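Local structure of uncharacterized protein lp_1913 (Lactobacillus plantarum, 3FLH) at the interface of chains A and B. The protein is of unknown function but has a rhodanese-like domain, a fold often linked to sulfur transfer, though such an activity is not established by the structure. Coordinates in Å, arbitrary orientation; residue numbers count along the deposited sequence, not the author numbering. Chains: chain A/B, uncharacterized protein lp_1913.

Contact 1: the interface of chains A and B. Residues chain A 6, 9-10, 13; chain B 87-88, 91.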
loop_
_atom_site.group_PDB
_atom_site.type_symbol
_atom_site.label_atom_id
_atom_site.label_comp_id
_atom_site.label_asym_id
_atom_site.label_seq_id
_atom_site.Cartn_x
_atom_site.Cartn_y
_atom_site.Cartn_z
ATOM N N ILE A 6 9.977 -3.930 -12.702
ATOM C CA ILE A 6 10.281 -5.281 -12.231
ATOM C C ILE A 6 11.255 -5.249 -11.044
ATOM O O ILE A 6 11.079 -5.970 -10.062
ATOM C CB ILE A 6 10.859 -6.146 -13.405
ATOM C CG1 ILE A 6 9.773 -6.338 -14.475
ATOM C CG2 ILE A 6 11.319 -7.510 -12.897
ATOM C CD1 ILE A 6 10.234 -7.047 -15.753
ATOM N N LEU A 9 9.305 -3.934 -8.003
ATOM C CA LEU A 9 8.361 -4.955 -7.569
ATOM C C LEU A 9 9.070 -6.101 -6.854
ATOM O O LEU A 9 8.598 -6.605 -5.835
ATOM C CB LEU A 9 7.580 -5.506 -8.763
ATOM C CG LEU A 9 6.485 -4.612 -9.347
ATOM C CD1 LEU A 9 6.055 -5.174 -10.699
ATOM C CD2 LEU A 9 5.285 -4.550 -8.383
ATOM N N THR A 10 10.209 -6.517 -7.384
ATOM C CA THR A 10 10.942 -7.619 -6.770
ATOM C C THR A 10 11.490 -7.226 -5.397
ATOM O O THR A 10 11.347 -7.978 -4.439
ATOM C CB THR A 10 12.084 -8.084 -7.685
ATOM O OG1 THR A 10 11.526 -8.543 -8.920
ATOM C CG2 THR A 10 12.865 -9.218 -7.046
ATOM N N LEU A 13 8.392 -6.695 -2.969
ATOM C CA LEU A 13 7.801 -7.947 -2.504
ATOM C C LEU A 13 8.703 -8.733 -1.552
ATOM O O LEU A 13 8.205 -9.432 -0.666
ATOM C CB LEU A 13 7.397 -8.815 -3.701
ATOM C CG LEU A 13 6.169 -8.259 -4.445
ATOM C CD1 LEU A 13 5.974 -9.003 -5.769
ATOM C CD2 LEU A 13 4.926 -8.404 -3.555
ATOM N N LYS B 87 0.520 -6.639 -6.715
ATOM C CA LYS B 87 1.895 -6.490 -7.168
ATOM C C LYS B 87 2.489 -7.822 -7.600
ATOM O O LYS B 87 3.259 -7.885 -8.560
ATOM C CB LYS B 87 2.751 -5.851 -6.068
ATOM C CG LYS B 87 2.382 -4.397 -5.762
ATOM C CD LYS B 87 3.253 -3.841 -4.642
ATOM C CE LYS B 87 2.840 -2.433 -4.217
ATOM N NZ LYS B 87 2.967 -1.436 -5.303
ATOM N N THR B 88 2.131 -8.891 -6.901
ATOM C CA THR B 88 2.637 -10.206 -7.253
ATOM C C THR B 88 2.119 -10.598 -8.640
ATOM O O THR B 88 2.874 -11.102 -9.470
ATOM C CB THR B 88 2.236 -11.238 -6.174
ATOM O OG1 THR B 88 2.910 -10.903 -4.954
ATOM C CG2 THR B 88 2.634 -12.646 -6.583
ATOM N N LEU B 91 3.902 -8.491 -11.252
ATOM C CA LEU B 91 5.261 -8.967 -11.508
ATOM C C LEU B 91 5.273 -10.135 -12.489
ATOM O O LEU B 91 6.150 -10.233 -13.355
ATOM C CB LEU B 91 5.935 -9.387 -10.195
ATOM C CG LEU B 91 7.371 -9.911 -10.312
ATOM C CD1 LEU B 91 8.234 -8.898 -11.041
ATOM C CD2 LEU B 91 7.932 -10.184 -8.918
#
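A:Leu9 reaches from the N-terminal helix 3-13 of one chain onto helix 85-95 of the other, where it lies between B:Lys87 and B:Leu91. Going outward, CB of A:Leu9 passes 4.1 Å from CD1 of B:Leu91. At CG the chain forks, and each methyl takes a different turn of the partner helix: CD1 of A:Leu9 lies 4.0 Å from CA of B:Leu91, while CD2 of A:Leu9 meets CB of B:Lys87 at 3.7 Å. The lysine thus contributes the aliphatic root of its side chain to this packing.

B:Leu91 answers from the opposite helix and hides more surface than any other residue of the patch, 73 Å². Its CG stands anti to the backbone N (chi1 180°), which sends the fork out over the helix of chain A. There CD1 of B:Leu91 meets CG2 of A:Ile6 at 3.9 Å, the two side chains crossing at about a right angle, and CD2 touches CD1 of A:Leu13 at the same separation. A:Thr10 sits over both leucine methyls with its hydroxyl OG1, which gives its hydrogen to O of A:Ile6 one turn back, 2.8 Å away, and so has a partner within its own helix.

No polar bond crosses this helix-on-helix patch. At its far end A:Leu13 straddles the hydroxyl of B:Thr88, its CD2 methyl 3.5 Å from OG1.

Contact 2: the interface of chains A and B. Residues chain A 2, 5-6, 9; chain B 11, 14-15, 90-91, 94.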
loop_
_atom_site.group_PDB
_atom_site.type_symbol
_atom_site.label_atom_id
_atom_site.label_comp_id
_atom_site.label_asym_id
_atom_site.label_seq_id
_atom_site.Cartn_x
_atom_site.Cartn_y
_atom_site.Cartn_z
ATOM N N ASN A 2 10.175 -2.774 -19.116
ATOM C CA ASN A 2 9.693 -2.580 -17.752
ATOM C C ASN A 2 10.723 -2.979 -16.714
ATOM O O ASN A 2 10.366 -3.453 -15.637
ATOM C CB ASN A 2 8.426 -3.393 -17.520
ATOM C CG ASN A 2 7.318 -2.995 -18.444
ATOM O OD1 ASN A 2 6.813 -1.875 -18.380
ATOM N ND2 ASN A 2 6.937 -3.905 -19.327
ATOM N N LYS A 5 10.319 -1.159 -13.284
ATOM C CA LYS A 5 9.148 -1.647 -12.563
ATOM C C LYS A 5 9.410 -3.013 -11.923
ATOM O O LYS A 5 9.099 -3.224 -10.750
ATOM C CB LYS A 5 7.946 -1.769 -13.499
ATOM C CG LYS A 5 7.391 -0.460 -14.004
ATOM C CD LYS A 5 6.243 -0.739 -14.956
ATOM C CE LYS A 5 5.714 0.527 -15.585
ATOM N NZ LYS A 5 4.551 0.216 -16.465
ATOM N N ILE A 6 9.977 -3.930 -12.702
ATOM C CA ILE A 6 10.281 -5.281 -12.231
ATOM C C ILE A 6 11.255 -5.249 -11.044
ATOM O O ILE A 6 11.079 -5.970 -10.062
ATOM C CB ILE A 6 10.859 -6.146 -13.405
ATOM C CG1 ILE A 6 9.773 -6.338 -14.475
ATOM C CG2 ILE A 6 11.319 -7.510 -12.897
ATOM C CD1 ILE A 6 10.234 -7.047 -15.753
ATOM N N LEU A 9 9.305 -3.934 -8.003
ATOM C CA LEU A 9 8.361 -4.955 -7.569
ATOM C C LEU A 9 9.070 -6.101 -6.854
ATOM O O LEU A 9 8.598 -6.605 -5.835
ATOM C CB LEU A 9 7.580 -5.506 -8.763
ATOM C CG LEU A 9 6.485 -4.612 -9.347
ATOM C CD1 LEU A 9 6.055 -5.174 -10.699
ATOM C CD2 LEU A 9 5.285 -4.550 -8.383
ATOM N N THR B 11 8.457 5.641 -10.428
ATOM C CA THR B 11 8.411 4.212 -10.722
ATOM C C THR B 11 7.249 3.523 -10.016
ATOM O O THR B 11 6.587 2.656 -10.596
ATOM C CB THR B 11 9.718 3.513 -10.312
ATOM O OG1 THR B 11 10.825 4.153 -10.964
ATOM C CG2 THR B 11 9.683 2.043 -10.722
ATOM N N SER B 14 4.037 4.362 -11.718
ATOM C CA SER B 14 3.960 3.756 -13.053
ATOM C C SER B 14 3.386 2.344 -12.986
ATOM O O SER B 14 3.096 1.734 -14.016
ATOM C CB SER B 14 5.344 3.694 -13.708
ATOM O OG SER B 14 6.152 2.704 -13.102
ATOM N N LEU B 15 3.235 1.823 -11.773
ATOM C CA LEU B 15 2.698 0.480 -11.573
ATOM C C LEU B 15 1.176 0.497 -11.549
ATOM O O LEU B 15 0.536 -0.536 -11.746
ATOM C CB LEU B 15 3.196 -0.100 -10.248
ATOM C CG LEU B 15 4.703 -0.257 -10.048
ATOM C CD1 LEU B 15 4.968 -0.652 -8.609
ATOM C CD2 LEU B 15 5.257 -1.303 -11.019
ATOM N N LEU B 90 1.104 -8.473 -10.928
ATOM C CA LEU B 90 1.740 -7.536 -11.844
ATOM C C LEU B 90 3.138 -8.011 -12.229
ATOM O O LEU B 90 3.514 -7.948 -13.400
ATOM C CB LEU B 90 1.820 -6.131 -11.226
ATOM C CG LEU B 90 2.292 -4.991 -12.147
ATOM C CD1 LEU B 90 1.341 -4.861 -13.346
ATOM C CD2 LEU B 90 2.334 -3.673 -11.380
ATOM N N LEU B 91 3.902 -8.491 -11.252
ATOM C CA LEU B 91 5.261 -8.967 -11.508
ATOM C C LEU B 91 5.273 -10.135 -12.489
ATOM O O LEU B 91 6.150 -10.233 -13.355
ATOM C CB LEU B 91 5.935 -9.387 -10.195
ATOM C CG LEU B 91 7.371 -9.911 -10.312
ATOM C CD1 LEU B 91 8.234 -8.898 -11.041
ATOM C CD2 LEU B 91 7.932 -10.184 -8.918
ATOM N N LEU B 94 4.325 -8.574 -16.068
ATOM C CA LEU B 94 5.433 -7.791 -16.610
ATOM C C LEU B 94 6.646 -8.683 -16.921
ATOM O O LEU B 94 7.337 -8.462 -17.914
ATOM C CB LEU B 94 5.829 -6.669 -15.637
ATOM C CG LEU B 94 4.767 -5.623 -15.223
ATOM C CD1 LEU B 94 5.424 -4.596 -14.289
ATOM C CD2 LEU B 94 4.190 -4.919 -16.447
HETATM O O HOH W 1 3.136 -1.189 -14.632
#
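The carbonyl O of B:Ser14 faces the side-chain amine NZ of A:Lys5 in two ways: directly, through a weak 3.2 Å hydrogen bond, and through water 1. That water is the firmer link, 2.7 Å from NZ of A:Lys5 and 3.0 Å from O of B:Ser14. It forms the polar edge of a mainly apolar interface, in which helix 3-13 of chain A packs between helix 85-95 and segment 11-15 of chain B. Beyond CG the lysine chain is fully extended, chi3 -175° and chi4 -178°, which carries the amine to the loop after helix 3-13 of chain B.

The same chain packs along its length. CB of A:Lys5 rests on CD2 of B:Leu15 at 3.7 Å, the two side chains running past each other in opposite directions. Further out, CE lies against CB and OG of B:Ser14. OG of B:Ser14 donates to O of B:Thr11 at a short 2.5 Å, which holds the serine turned back on its own helix.

A:Leu9 packs against B:Leu94, B:Leu90 and B:Leu15: CD1 of A:Leu9 meets CD1 of B:Leu94 at 3.7 Å. A:Ile6 lays CD1 by the backbone carbonyl of B:Leu94, and the amide ND2 of A:Asn2 stands 4.1 Å from B:Leu94 CD2.

Contact 3: the interface of chains A and B. Residues chain A 13, 16, 104-105; chain B 82-84, 88.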
loop_
_atom_site.group_PDB
_atom_site.type_symbol
_atom_site.label_atom_id
_atom_site.label_comp_id
_atom_site.label_asym_id
_atom_site.label_seq_id
_atom_site.Cartn_x
_atom_site.Cartn_y
_atom_site.Cartn_z
ATOM N N LEU A 13 8.392 -6.695 -2.969
ATOM C CA LEU A 13 7.801 -7.947 -2.504
ATOM C C LEU A 13 8.703 -8.733 -1.552
ATOM O O LEU A 13 8.205 -9.432 -0.666
ATOM C CB LEU A 13 7.397 -8.815 -3.701
ATOM C CG LEU A 13 6.169 -8.259 -4.445
ATOM C CD1 LEU A 13 5.974 -9.003 -5.769
ATOM C CD2 LEU A 13 4.926 -8.404 -3.555
ATOM N N TYR A 16 8.081 -8.695 2.350
ATOM C CA TYR A 16 7.004 -9.433 3.000
ATOM C C TYR A 16 7.101 -10.944 3.139
ATOM O O TYR A 16 7.894 -11.609 2.477
ATOM C CB TYR A 16 5.683 -9.141 2.277
ATOM C CG TYR A 16 5.339 -7.679 2.134
ATOM C CD1 TYR A 16 5.887 -6.903 1.107
ATOM C CD2 TYR A 16 4.457 -7.070 3.026
ATOM C CE1 TYR A 16 5.555 -5.554 0.973
ATOM C CE2 TYR A 16 4.124 -5.730 2.905
ATOM C CZ TYR A 16 4.672 -4.976 1.879
ATOM O OH TYR A 16 4.326 -3.656 1.770
ATOM N N ALA A 104 2.341 -9.612 4.875
ATOM C CA ALA A 104 1.613 -9.197 3.684
ATOM C C ALA A 104 0.125 -9.147 4.036
ATOM O O ALA A 104 -0.419 -10.106 4.586
ATOM C CB ALA A 104 1.847 -10.190 2.538
ATOM N N GLY A 105 -0.524 -8.027 3.738
ATOM C CA GLY A 105 -1.938 -7.882 4.045
ATOM C C GLY A 105 -2.197 -7.190 5.375
ATOM O O GLY A 105 -3.282 -6.659 5.606
ATOM N N GLY B 82 -4.359 -2.670 0.100
ATOM C CA GLY B 82 -3.371 -2.992 1.119
ATOM C C GLY B 82 -2.625 -4.310 0.997
ATOM O O GLY B 82 -1.571 -4.482 1.620
ATOM N N THR B 83 -3.154 -5.244 0.211
ATOM C CA THR B 83 -2.502 -6.539 0.047
ATOM C C THR B 83 -1.367 -6.446 -0.959
ATOM O O THR B 83 -1.120 -5.389 -1.534
ATOM C CB THR B 83 -3.497 -7.639 -0.435
ATOM O OG1 THR B 83 -3.863 -7.400 -1.801
ATOM C CG2 THR B 83 -4.756 -7.644 0.427
ATOM N N THR B 84 -0.677 -7.558 -1.165
ATOM C CA THR B 84 0.429 -7.615 -2.111
ATOM C C THR B 84 0.056 -8.459 -3.319
ATOM O O THR B 84 0.878 -8.653 -4.212
ATOM C CB THR B 84 1.677 -8.258 -1.461
ATOM O OG1 THR B 84 1.324 -9.546 -0.933
ATOM C CG2 THR B 84 2.212 -7.376 -0.329
ATOM N N THR B 88 2.131 -8.891 -6.901
ATOM C CA THR B 88 2.637 -10.206 -7.253
ATOM C C THR B 88 2.119 -10.598 -8.640
ATOM O O THR B 88 2.874 -11.102 -9.470
ATOM C CB THR B 88 2.236 -11.238 -6.174
ATOM O OG1 THR B 88 2.910 -10.903 -4.954
ATOM C CG2 THR B 88 2.634 -12.646 -6.583
HETATM O O HOH W 2 0.653 -6.013 2.638
#
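B:Thr84 points its methyl at the ring of A:Tyr16 from the loop between strand 73-77 and helix 85-95, which probably corresponds to the active-site loop of rhodaneses. This GGTTLGKT stretch also resembles a P-loop in sequence, but the rhodanese family makes a nucleotide role unlikely.

The aromatic contact is a CH-pi one. CG2 of B:Thr84 hangs over the middle of the A:Tyr16 face, 3.8 Å from the ring centroid and nearly equidistant from the ring carbons, while O of A:Leu13 lies in plane at the ring's edge. An alanine in place of A:Tyr16 would probably leave this methyl without the flat surface it rests on and open a gap beside B:Thr84.

Van der Waals packing surrounds B:Thr84. OG1 of B:Thr84 takes the crowded position between backbone N and carbonyl carbon (chi1 55°), 3.6 Å from CB of A:Ala104; CG2 also approaches that CB. CB of B:Thr84 meets CD2 of A:Leu13 at 3.9 Å, the side chains sliding past each other in opposite directions.

Polar linkage between the chains runs through water. N of A:Gly105 and water 2 are 2.6 Å apart in an almost straight bond, 176° at the hydrogen, and the water lies 2.9 Å from O of B:Gly82.

Within chain B, OG1 of B:Thr88 donates to O of B:Thr84 at 3.1 Å, from above the carbonyl plane, tying the loop to the first turn of helix 85-95.

Helix 3-13 of chain A and helix 85-95 of chain B take part in all three contacts. Contacts 1 and 2 have C-alpha centres about 6 Å apart and share A:Ile6, A:Leu9 and B:Leu91; contacts 1 and 3 have theirs about 9 Å apart and share A:Leu13 and B:Thr88. Contact 1 is therefore the apolar middle, with the water-assisted contacts 2 and 3, centres about 14 Å apart, at either end. The whole interface is not an exact two-fold. The deposited assembly holds three copies, but the structure alone does not show that this is the form in solution.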